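Local coordinates for twitching motility pilus retraction protein (Geobacter sulfurreducens PCA, PDB 5ZFQ) that serves as the ATPase motor that retracts the type IV pilus, probably hydrolysing ATP as a ring of six subunits, at residues Glu94-Phe99 / Arg108-Ile113; Asn257-Thr262 / Glu287-Gln292; Ala306-Val311 / Gln327-Met332. All blocks are in the same frame, centred on the assembly; numbering follows the deposited sequence.

In the fold
The three interactions fall in one chain but in two regions of it. Interaction 1 is a beta hairpin in the antiparallel sheet formed early in the chain. Its centre lies about 32 Å from that of interaction 2 and about 38 Å from that of interaction 3, on the opposite side of the chain's centre. Interactions 2 and 3 touch, with centres about 7 Å apart. Their strands 286-296 and 303-310 pair in the mixed sheet, with Ser291 N 2.8 Å from Glu308 O. That sheet also holds strand 150-155, which leads into a probable P-loop. Asn257 of interaction 2 lies near that loop. Interactions 1 and 2 both touch the second subunit.

Interaction 1 of 3, residues Glu94-Phe99 / Arg108-Ile113; sequences ELDLSF and RGNVFI
Asp96 and Arg108 meet across the two strands, their side chains crossing at about a right angle. The Asp96 carboxylate lies at the edge of the Arg108 guanidinium, with the two planes only 21° apart. OD2 of Asp96 and NH2 of Arg108 form a salt bridge, although its modelled length is too short to be taken literally. OD1 of Asp96 uses its anti lone pair to accept a bond from Asn110 ND2 at 3.0 Å. Here carboxylate and amide are turned 48° apart. With chi1 at -173°, Asp96 holds CG opposite its backbone N, where both partners can reach the carboxylate. A water links OD1 to Arg108 NE, 2.9 Å from NE. The bent Arg108 chain brings one guanidinium face over Leu97 O. Arg108 NH1 also forms a salt bridge with Glu203, and Asp96 OD2 forms one with Arg220 of the second subunit. Losing the carboxylate to an alanine here is likely to cost Asn110 ND2 an acceptor and Arg220 of that subunit a salt-bridge partner, and to leave the guanidinium freer to turn.

The side chains of Leu95, Leu97 and Val111 share the other sheet face, where Gly109 brings only backbone. Leu95 CB lies 4.4 Å from Val111 CB, and helix 83-92 packs on this side. Phe99 CE1 approaches Gly109 N at 4.1 Å. Val111 N bonds to Leu95 O at 2.9 Å, and Leu97 N to Gly109 O at 3.0 Å. This is an antiparallel beta hairpin, with strand 94-101 at one edge of a six-stranded sheet, consistent with the PAS-like N-terminal domain of PilT proteins.

Interaction 2 of 3, residues Asn257-Thr262 / Glu287-Gln292; sequences NSAVQT and EGVMSQ
Ser258 O is gripped by two donors of Thr262. Thr262 OG1 donates to Ser258 O at 2.7 Å and Thr262 N at 2.8 Å, from opposite faces of the carbonyl plane. Thr262 OG1 is also hydrogen-bonded to Thr256 OG1, so the hydroxyl ties the first helical turn to the loop before it. Ser258 is the N-cap of helix 259-268. Ser258 OG accepts from Gln261 N at 3.0 Å. Gln261 answers with its own side chain, whose OE1 takes the N-H of Asn257, just before the cap.

The strand meets this turn with two side chains that point toward it, Val289 and Ser291. The contact between the two segments is by packing. Ser291 OG sits against the backbone of Ser258, 3.4 Å from Ser258 C. Ser291 CB lies 3.7 Å from Asn257 O. The polar need of Ser291 OG is met from outside, by a hydrogen bond with Thr155. Val289 reaches the helix with one branch. Val289 CG1, placed opposite the backbone N (chi1 179°), touches Ala259 CA at 3.9 Å and Ala259 CB at 4.2 Å. The same methyl, Val289 CG1, comes within 4.1 Å of Thr262 OG1, as the Thr262 and Val289 side chains slide past each other in opposite directions.

Asn257 ND2 is bonded to Glu245 of the second subunit, so this corner borders the subunit interface. The start of helix 259-268 thus lies against strand 286-296. Strand 150-155 also touches Thr262, and strand 303-310 meets Ala259 and Val289 through Met310.

Interaction 3 of 3, residues Ala306-Val311 / Gln327-Met332; sequences ALEVMV and QIYSQM
Met332 lays its terminal methyl over the flat face of the Glu308 carboxylate. Met332 CE stands 3.7 Å from Glu308 CD, almost directly above it, and at about the same height over both oxygens. Met332 CE also lies 3.8 Å from Val309 O. The Met332 and Glu308 side chains cross at about a right angle, with Glu308 extended beyond CG. The sulfur of Met332 rests on Met310, two residues along the strand, with Met332 SD 3.6 Å from Met310 CG. One methionine therefore touches Glu308, the Val309 carbonyl and Met310.

Met310 starts with CG opposite its backbone N (chi1 -167°) and then bends. Its CG meets both helix residues that point toward the strand. Besides the Met332 sulfur, Met310 CG touches Ile328 CG2 at 4.1 Å. Tyr329 comes from the side. Tyr329 CE1 lies 4.1 Å from Glu308 OE1, which sits at the ring edge near the ring plane, while the carboxylate itself is turned 54° from the ring.

Both oxygens of the buried Glu308 have partners beyond these segments. OE1 accepts from Met344 N and OE2 from Ala259 N. These N-H groups belong to the first residues of helices 344-353 and 259-268, so the two helix starts would probably stabilise a negative charge on Glu308. The Tyr329 hydroxyl is bonded to Glu371.

Strand 303-310 is the outermost strand at this end of the mixed sheet and pairs with strand 286-296. The short, weakly bonded helix 328-333 runs across it. The axes of strand 306-310 and helix 328-332 are 103° apart and 9.5 Å at closest approach. Helix 259-268 packs against Met310, Ile328 and Met332, while helix 314-321 touches Met310 and Ile328.

Interaction 1 of 3, residues Glu94-Phe99 / Arg108-Ile113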
loop_
_atom_site.group_PDB
_atom_site.type_symbol
_atom_site.label_atom_id
_atom_site.label_comp_id
_atom_site.label_asym_id
_atom_site.label_seq_id
_atom_site.Cartn_x
_atom_site.Cartn_y
_atom_site.Cartn_z
ATOM N N GLU A 94 22.166 13.061 -11.827
ATOM C CA GLU A 94 21.264 13.924 -12.565
ATOM C C GLU A 94 21.166 15.268 -11.854
ATOM O O GLU A 94 20.947 15.327 -10.635
ATOM C CB GLU A 94 19.872 13.271 -12.718
ATOM C CG GLU A 94 19.692 12.479 -14.026
ATOM C CD GLU A 94 19.724 10.980 -13.849
ATOM O OE1 GLU A 94 19.693 10.450 -12.703
ATOM O OE2 GLU A 94 19.793 10.314 -14.891
ATOM N N LEU A 95 21.366 16.340 -12.616
ATOM C CA LEU A 95 21.194 17.696 -12.108
ATOM C C LEU A 95 20.675 18.599 -13.213
ATOM O O LEU A 95 21.188 18.583 -14.337
ATOM C CB LEU A 95 22.507 18.250 -11.561
ATOM C CG LEU A 95 22.424 19.619 -10.900
ATOM C CD1 LEU A 95 21.824 19.495 -9.489
ATOM C CD2 LEU A 95 23.787 20.242 -10.866
ATOM N N ASP A 96 19.667 19.403 -12.903
ATOM C CA ASP A 96 19.135 20.332 -13.892
ATOM C C ASP A 96 18.969 21.685 -13.236
ATOM O O ASP A 96 18.333 21.782 -12.196
ATOM C CB ASP A 96 17.802 19.814 -14.453
ATOM C CG ASP A 96 17.281 20.648 -15.609
ATOM O OD1 ASP A 96 17.724 20.428 -16.765
ATOM O OD2 ASP A 96 16.419 21.526 -15.351
ATOM N N LEU A 97 19.534 22.733 -13.825
ATOM C CA LEU A 97 19.468 24.049 -13.181
ATOM C C LEU A 97 19.364 25.222 -14.168
ATOM O O LEU A 97 19.426 25.038 -15.398
ATOM C CB LEU A 97 20.699 24.266 -12.287
ATOM C CG LEU A 97 21.990 24.634 -13.043
ATOM C CD1 LEU A 97 22.950 25.322 -12.122
ATOM C CD2 LEU A 97 22.658 23.421 -13.734
ATOM N N SER A 98 19.215 26.427 -13.614
ATOM C CA SER A 98 19.409 27.657 -14.371
ATOM C C SER A 98 20.531 28.495 -13.742
ATOM O O SER A 98 20.829 28.377 -12.542
ATOM C CB SER A 98 18.120 28.477 -14.449
ATOM O OG SER A 98 17.673 28.843 -13.156
ATOM N N PHE A 99 21.161 29.330 -14.562
ATOM C CA PHE A 99 22.191 30.237 -14.081
ATOM C C PHE A 99 22.364 31.386 -15.067
ATOM O O PHE A 99 21.841 31.330 -16.196
ATOM C CB PHE A 99 23.521 29.500 -13.867
ATOM C CG PHE A 99 24.081 28.852 -15.114
ATOM C CD1 PHE A 99 23.640 27.607 -15.527
ATOM C CD2 PHE A 99 25.065 29.482 -15.854
ATOM C CE1 PHE A 99 24.171 27.005 -16.664
ATOM C CE2 PHE A 99 25.586 28.889 -16.996
ATOM C CZ PHE A 99 25.145 27.648 -17.399
ATOM N N ARG A 108 19.866 27.554 -19.134
ATOM C CA ARG A 108 19.530 26.312 -18.440
ATOM C C ARG A 108 20.667 25.326 -18.692
ATOM O O ARG A 108 21.234 25.282 -19.789
ATOM C CB ARG A 108 18.198 25.742 -18.918
ATOM C CG ARG A 108 17.028 26.551 -18.515
ATOM C CD ARG A 108 15.891 25.634 -18.243
ATOM N NE ARG A 108 16.160 24.656 -17.184
ATOM C CZ ARG A 108 15.898 24.865 -15.895
ATOM N NH1 ARG A 108 15.381 26.033 -15.498
ATOM N NH2 ARG A 108 16.164 23.912 -14.995
ATOM N N GLY A 109 21.020 24.558 -17.674
ATOM C CA GLY A 109 22.061 23.563 -17.814
ATOM C C GLY A 109 21.532 22.207 -17.410
ATOM O O GLY A 109 20.681 22.102 -16.505
ATOM N N ASN A 110 21.994 21.161 -18.086
ATOM C CA ASN A 110 21.693 19.821 -17.625
ATOM C C ASN A 110 22.919 18.933 -17.634
ATOM O O ASN A 110 23.594 18.794 -18.657
ATOM C CB ASN A 110 20.589 19.191 -18.458
ATOM C CG ASN A 110 20.161 17.851 -17.907
ATOM O OD1 ASN A 110 20.670 16.817 -18.330
ATOM N ND2 ASN A 110 19.259 17.862 -16.933
ATOM N N VAL A 111 23.188 18.329 -16.486
ATOM C CA VAL A 111 24.400 17.559 -16.270
ATOM C C VAL A 111 24.015 16.140 -15.989
ATOM O O VAL A 111 23.167 15.901 -15.131
ATOM C CB VAL A 111 25.225 18.095 -15.078
ATOM C CG1 VAL A 111 26.565 17.377 -14.993
ATOM C CG2 VAL A 111 25.421 19.584 -15.205
ATOM N N PHE A 112 24.617 15.191 -16.698
ATOM C CA PHE A 112 24.270 13.785 -16.503
ATOM C C PHE A 112 25.515 12.924 -16.660
ATOM O O PHE A 112 26.584 13.436 -17.003
ATOM C CB PHE A 112 23.149 13.332 -17.477
ATOM C CG PHE A 112 23.468 13.531 -18.958
ATOM C CD1 PHE A 112 23.326 14.785 -19.560
ATOM C CD2 PHE A 112 23.846 12.451 -19.758
ATOM C CE1 PHE A 112 23.597 14.961 -20.928
ATOM C CE2 PHE A 112 24.123 12.616 -21.130
ATOM C CZ PHE A 112 23.994 13.863 -21.715
ATOM N N ILE A 113 25.366 11.624 -16.383
ATOM C CA ILE A 113 26.442 10.668 -16.587
ATOM C C ILE A 113 26.143 9.809 -17.805
ATOM O O ILE A 113 25.062 9.201 -17.927
ATOM C CB ILE A 113 26.672 9.749 -15.347
ATOM C CG1 ILE A 113 27.087 10.567 -14.119
ATOM C CG2 ILE A 113 27.763 8.738 -15.643
ATOM C CD1 ILE A 113 28.347 11.391 -14.325
HETATM O O HOH W 1 17.652 22.413 -18.270
#

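Interaction 2 of 3, residues Asn257-Thr262 / Glu287-Gln292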
loop_
_atom_site.group_PDB
_atom_site.type_symbol
_atom_site.label_atom_id
_atom_site.label_comp_id
_atom_site.label_asym_id
_atom_site.label_seq_id
_atom_site.Cartn_x
_atom_site.Cartn_y
_atom_site.Cartn_z
ATOM N N ASN A 257 -4.881 16.203 -26.101
ATOM C CA ASN A 257 -4.692 16.724 -27.447
ATOM C C ASN A 257 -5.903 17.411 -28.061
ATOM O O ASN A 257 -5.871 17.799 -29.234
ATOM C CB ASN A 257 -4.247 15.574 -28.344
ATOM C CG ASN A 257 -3.008 14.900 -27.824
ATOM O OD1 ASN A 257 -3.037 13.735 -27.441
ATOM N ND2 ASN A 257 -1.903 15.637 -27.804
ATOM N N SER A 258 -6.969 17.551 -27.280
ATOM C CA SER A 258 -8.157 18.263 -27.735
ATOM C C SER A 258 -8.903 18.834 -26.533
ATOM O O SER A 258 -8.657 18.429 -25.394
ATOM C CB SER A 258 -9.073 17.339 -28.549
ATOM O OG SER A 258 -9.726 16.378 -27.723
ATOM N N ALA A 259 -9.806 19.774 -26.791
ATOM C CA ALA A 259 -10.620 20.387 -25.753
ATOM C C ALA A 259 -11.491 19.347 -25.066
ATOM O O ALA A 259 -11.533 19.272 -23.832
ATOM C CB ALA A 259 -11.480 21.479 -26.344
ATOM N N VAL A 260 -12.186 18.553 -25.878
ATOM C CA VAL A 260 -13.045 17.478 -25.395
ATOM C C VAL A 260 -12.254 16.454 -24.571
ATOM O O VAL A 260 -12.671 16.028 -23.495
ATOM C CB VAL A 260 -13.758 16.753 -26.583
ATOM C CG1 VAL A 260 -14.549 15.541 -26.094
ATOM C CG2 VAL A 260 -14.650 17.729 -27.347
ATOM N N GLN A 261 -11.103 16.058 -25.090
ATOM C CA GLN A 261 -10.248 15.118 -24.383
ATOM C C GLN A 261 -9.736 15.721 -23.075
ATOM O O GLN A 261 -9.622 15.021 -22.069
ATOM C CB GLN A 261 -9.105 14.717 -25.291
ATOM C CG GLN A 261 -8.229 13.629 -24.797
ATOM C CD GLN A 261 -7.086 13.392 -25.762
ATOM O OE1 GLN A 261 -5.973 13.867 -25.527
ATOM N NE2 GLN A 261 -7.350 12.665 -26.859
ATOM N N THR A 262 -9.467 17.028 -23.092
ATOM C CA THR A 262 -9.004 17.757 -21.910
ATOM C C THR A 262 -10.060 17.810 -20.804
ATOM O O THR A 262 -9.767 17.537 -19.635
ATOM C CB THR A 262 -8.611 19.206 -22.250
ATOM O OG1 THR A 262 -7.437 19.213 -23.075
ATOM C CG2 THR A 262 -8.360 20.008 -20.964
ATOM N N GLU A 287 -12.445 29.350 -18.932
ATOM C CA GLU A 287 -12.545 30.527 -19.798
ATOM C C GLU A 287 -11.910 30.241 -21.144
ATOM O O GLU A 287 -12.037 31.026 -22.084
ATOM C CB GLU A 287 -11.902 31.760 -19.151
ATOM C CG GLU A 287 -12.709 32.361 -17.989
ATOM C CD GLU A 287 -14.136 32.776 -18.393
ATOM O OE1 GLU A 287 -14.362 33.122 -19.586
ATOM O OE2 GLU A 287 -15.036 32.735 -17.514
ATOM N N GLY A 288 -11.246 29.099 -21.247
ATOM C CA GLY A 288 -10.610 28.734 -22.494
ATOM C C GLY A 288 -9.691 27.531 -22.422
ATOM O O GLY A 288 -9.051 27.253 -21.401
ATOM N N VAL A 289 -9.632 26.810 -23.530
ATOM C CA VAL A 289 -8.780 25.637 -23.644
ATOM C C VAL A 289 -8.041 25.713 -24.959
ATOM O O VAL A 289 -8.645 25.865 -26.017
ATOM C CB VAL A 289 -9.585 24.299 -23.593
ATOM C CG1 VAL A 289 -8.637 23.098 -23.755
ATOM C CG2 VAL A 289 -10.436 24.209 -22.313
ATOM N N MET A 290 -6.730 25.618 -24.896
ATOM C CA MET A 290 -5.953 25.559 -26.107
ATOM C C MET A 290 -5.205 24.241 -26.187
ATOM O O MET A 290 -4.457 23.872 -25.293
ATOM C CB MET A 290 -5.012 26.754 -26.185
ATOM C CG MET A 290 -5.783 28.075 -26.255
ATOM S SD MET A 290 -4.724 29.525 -26.143
ATOM C CE MET A 290 -3.687 29.052 -24.805
ATOM N N SER A 291 -5.327 23.579 -27.310
ATOM C CA SER A 291 -4.624 22.351 -27.537
ATOM C C SER A 291 -3.657 22.567 -28.651
ATOM O O SER A 291 -4.024 23.001 -29.689
ATOM C CB SER A 291 -5.592 21.257 -27.837
ATOM O OG SER A 291 -6.188 20.912 -26.637
ATOM N N GLN A 292 -2.405 22.216 -28.426
ATOM C CA GLN A 292 -1.372 22.468 -29.391
ATOM C C GLN A 292 -0.546 21.344 -29.902
ATOM O O GLN A 292 -0.325 20.398 -29.226
ATOM C CB GLN A 292 -0.402 23.432 -28.776
ATOM C CG GLN A 292 -1.031 24.724 -28.342
ATOM C CD GLN A 292 -0.016 25.729 -27.923
ATOM O OE1 GLN A 292 1.135 25.419 -27.797
ATOM N NE2 GLN A 292 -0.446 26.936 -27.706
#

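Interaction 3 of 3, residues Ala306-Val311 / Gln327-Met332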
loop_
_atom_site.group_PDB
_atom_site.type_symbol
_atom_site.label_atom_id
_atom_site.label_comp_id
_atom_site.label_asym_id
_atom_site.label_seq_id
_atom_site.Cartn_x
_atom_site.Cartn_y
_atom_site.Cartn_z
ATOM N N ALA A 306 -0.164 23.955 -34.877
ATOM C CA ALA A 306 -1.540 23.612 -35.127
ATOM C C ALA A 306 -2.213 23.792 -33.778
ATOM O O ALA A 306 -1.727 23.383 -32.766
ATOM C CB ALA A 306 -1.674 22.219 -35.655
ATOM N N LEU A 307 -3.375 24.382 -33.785
ATOM C CA LEU A 307 -3.969 24.795 -32.531
ATOM C C LEU A 307 -5.484 24.628 -32.525
ATOM O O LEU A 307 -6.194 25.119 -33.420
ATOM C CB LEU A 307 -3.594 26.255 -32.244
ATOM C CG LEU A 307 -4.190 26.968 -31.033
ATOM C CD1 LEU A 307 -3.507 26.575 -29.713
ATOM C CD2 LEU A 307 -4.134 28.472 -31.279
ATOM N N GLU A 308 -5.987 24.006 -31.483
ATOM C CA GLU A 308 -7.390 23.870 -31.316
ATOM C C GLU A 308 -7.722 24.801 -30.175
ATOM O O GLU A 308 -7.112 24.748 -29.154
ATOM C CB GLU A 308 -7.738 22.447 -30.980
ATOM C CG GLU A 308 -9.122 22.299 -30.408
ATOM C CD GLU A 308 -9.773 20.990 -30.703
ATOM O OE1 GLU A 308 -10.123 20.742 -31.835
ATOM O OE2 GLU A 308 -9.956 20.213 -29.799
ATOM N N VAL A 309 -8.687 25.681 -30.375
ATOM C CA VAL A 309 -9.106 26.614 -29.349
ATOM C C VAL A 309 -10.568 26.503 -29.010
ATOM O O VAL A 309 -11.389 26.605 -29.857
ATOM C CB VAL A 309 -8.919 28.059 -29.813
ATOM C CG1 VAL A 309 -9.284 29.035 -28.733
ATOM C CG2 VAL A 309 -7.522 28.303 -30.292
ATOM N N MET A 310 -10.886 26.340 -27.746
ATOM C CA MET A 310 -12.258 26.299 -27.313
ATOM C C MET A 310 -12.552 27.450 -26.373
ATOM O O MET A 310 -11.958 27.545 -25.340
ATOM C CB MET A 310 -12.514 25.016 -26.567
ATOM C CG MET A 310 -13.963 24.699 -26.326
ATOM S SD MET A 310 -14.752 25.353 -24.882
ATOM C CE MET A 310 -13.837 24.728 -23.536
ATOM N N VAL A 311 -13.492 28.307 -26.729
ATOM C CA VAL A 311 -13.890 29.410 -25.889
ATOM C C VAL A 311 -15.292 29.126 -25.446
ATOM O O VAL A 311 -16.179 29.044 -26.243
ATOM C CB VAL A 311 -13.888 30.733 -26.635
ATOM C CG1 VAL A 311 -14.129 31.864 -25.671
ATOM C CG2 VAL A 311 -12.559 30.951 -27.306
ATOM N N GLN A 327 -20.334 16.531 -27.263
ATOM C CA GLN A 327 -21.083 17.498 -28.066
ATOM C C GLN A 327 -20.451 18.898 -28.171
ATOM O O GLN A 327 -20.822 19.679 -29.049
ATOM C CB GLN A 327 -22.499 17.641 -27.509
ATOM C CG GLN A 327 -23.345 16.383 -27.614
ATOM C CD GLN A 327 -24.817 16.683 -27.455
ATOM O OE1 GLN A 327 -25.239 17.832 -27.572
ATOM N NE2 GLN A 327 -25.611 15.650 -27.192
ATOM N N ILE A 328 -19.518 19.213 -27.279
ATOM C CA ILE A 328 -18.834 20.494 -27.311
ATOM C C ILE A 328 -18.228 20.748 -28.684
ATOM O O ILE A 328 -18.261 21.870 -29.198
ATOM C CB ILE A 328 -17.728 20.561 -26.217
ATOM C CG1 ILE A 328 -18.351 20.825 -24.842
ATOM C CG2 ILE A 328 -16.676 21.631 -26.526
ATOM C CD1 ILE A 328 -17.379 20.635 -23.691
ATOM N N TYR A 329 -17.708 19.684 -29.286
ATOM C CA TYR A 329 -16.982 19.771 -30.550
ATOM C C TYR A 329 -17.806 20.433 -31.658
ATOM O O TYR A 329 -17.271 21.156 -32.507
ATOM C CB TYR A 329 -16.534 18.375 -30.984
ATOM C CG TYR A 329 -15.615 18.393 -32.179
ATOM C CD1 TYR A 329 -14.278 18.778 -32.053
ATOM C CD2 TYR A 329 -16.084 18.030 -33.441
ATOM C CE1 TYR A 329 -13.440 18.795 -33.156
ATOM C CE2 TYR A 329 -15.255 18.042 -34.540
ATOM C CZ TYR A 329 -13.938 18.428 -34.399
ATOM O OH TYR A 329 -13.128 18.435 -35.511
ATOM N N SER A 330 -19.110 20.180 -31.627
ATOM C CA SER A 330 -20.064 20.813 -32.538
ATOM C C SER A 330 -20.064 22.337 -32.443
ATOM O O SER A 330 -20.037 23.037 -33.460
ATOM C CB SER A 330 -21.469 20.285 -32.261
ATOM O OG SER A 330 -22.448 21.062 -32.932
ATOM N N GLN A 331 -20.100 22.845 -31.214
ATOM C CA GLN A 331 -20.074 24.282 -30.980
ATOM C C GLN A 331 -18.768 24.911 -31.468
ATOM O O GLN A 331 -18.720 26.090 -31.810
ATOM C CB GLN A 331 -20.290 24.573 -29.498
ATOM C CG GLN A 331 -21.686 24.248 -29.043
ATOM C CD GLN A 331 -22.746 24.979 -29.866
ATOM O OE1 GLN A 331 -22.774 26.218 -29.907
ATOM N NE2 GLN A 331 -23.623 24.211 -30.534
ATOM N N MET A 332 -17.709 24.119 -31.525
ATOM C CA MET A 332 -16.422 24.663 -31.919
ATOM C C MET A 332 -16.308 24.815 -33.441
ATOM O O MET A 332 -15.523 25.637 -33.940
ATOM C CB MET A 332 -15.303 23.781 -31.374
ATOM C CG MET A 332 -15.521 23.408 -29.931
ATOM S SD MET A 332 -14.187 22.467 -29.188
ATOM C CE MET A 332 -12.737 23.048 -30.087
#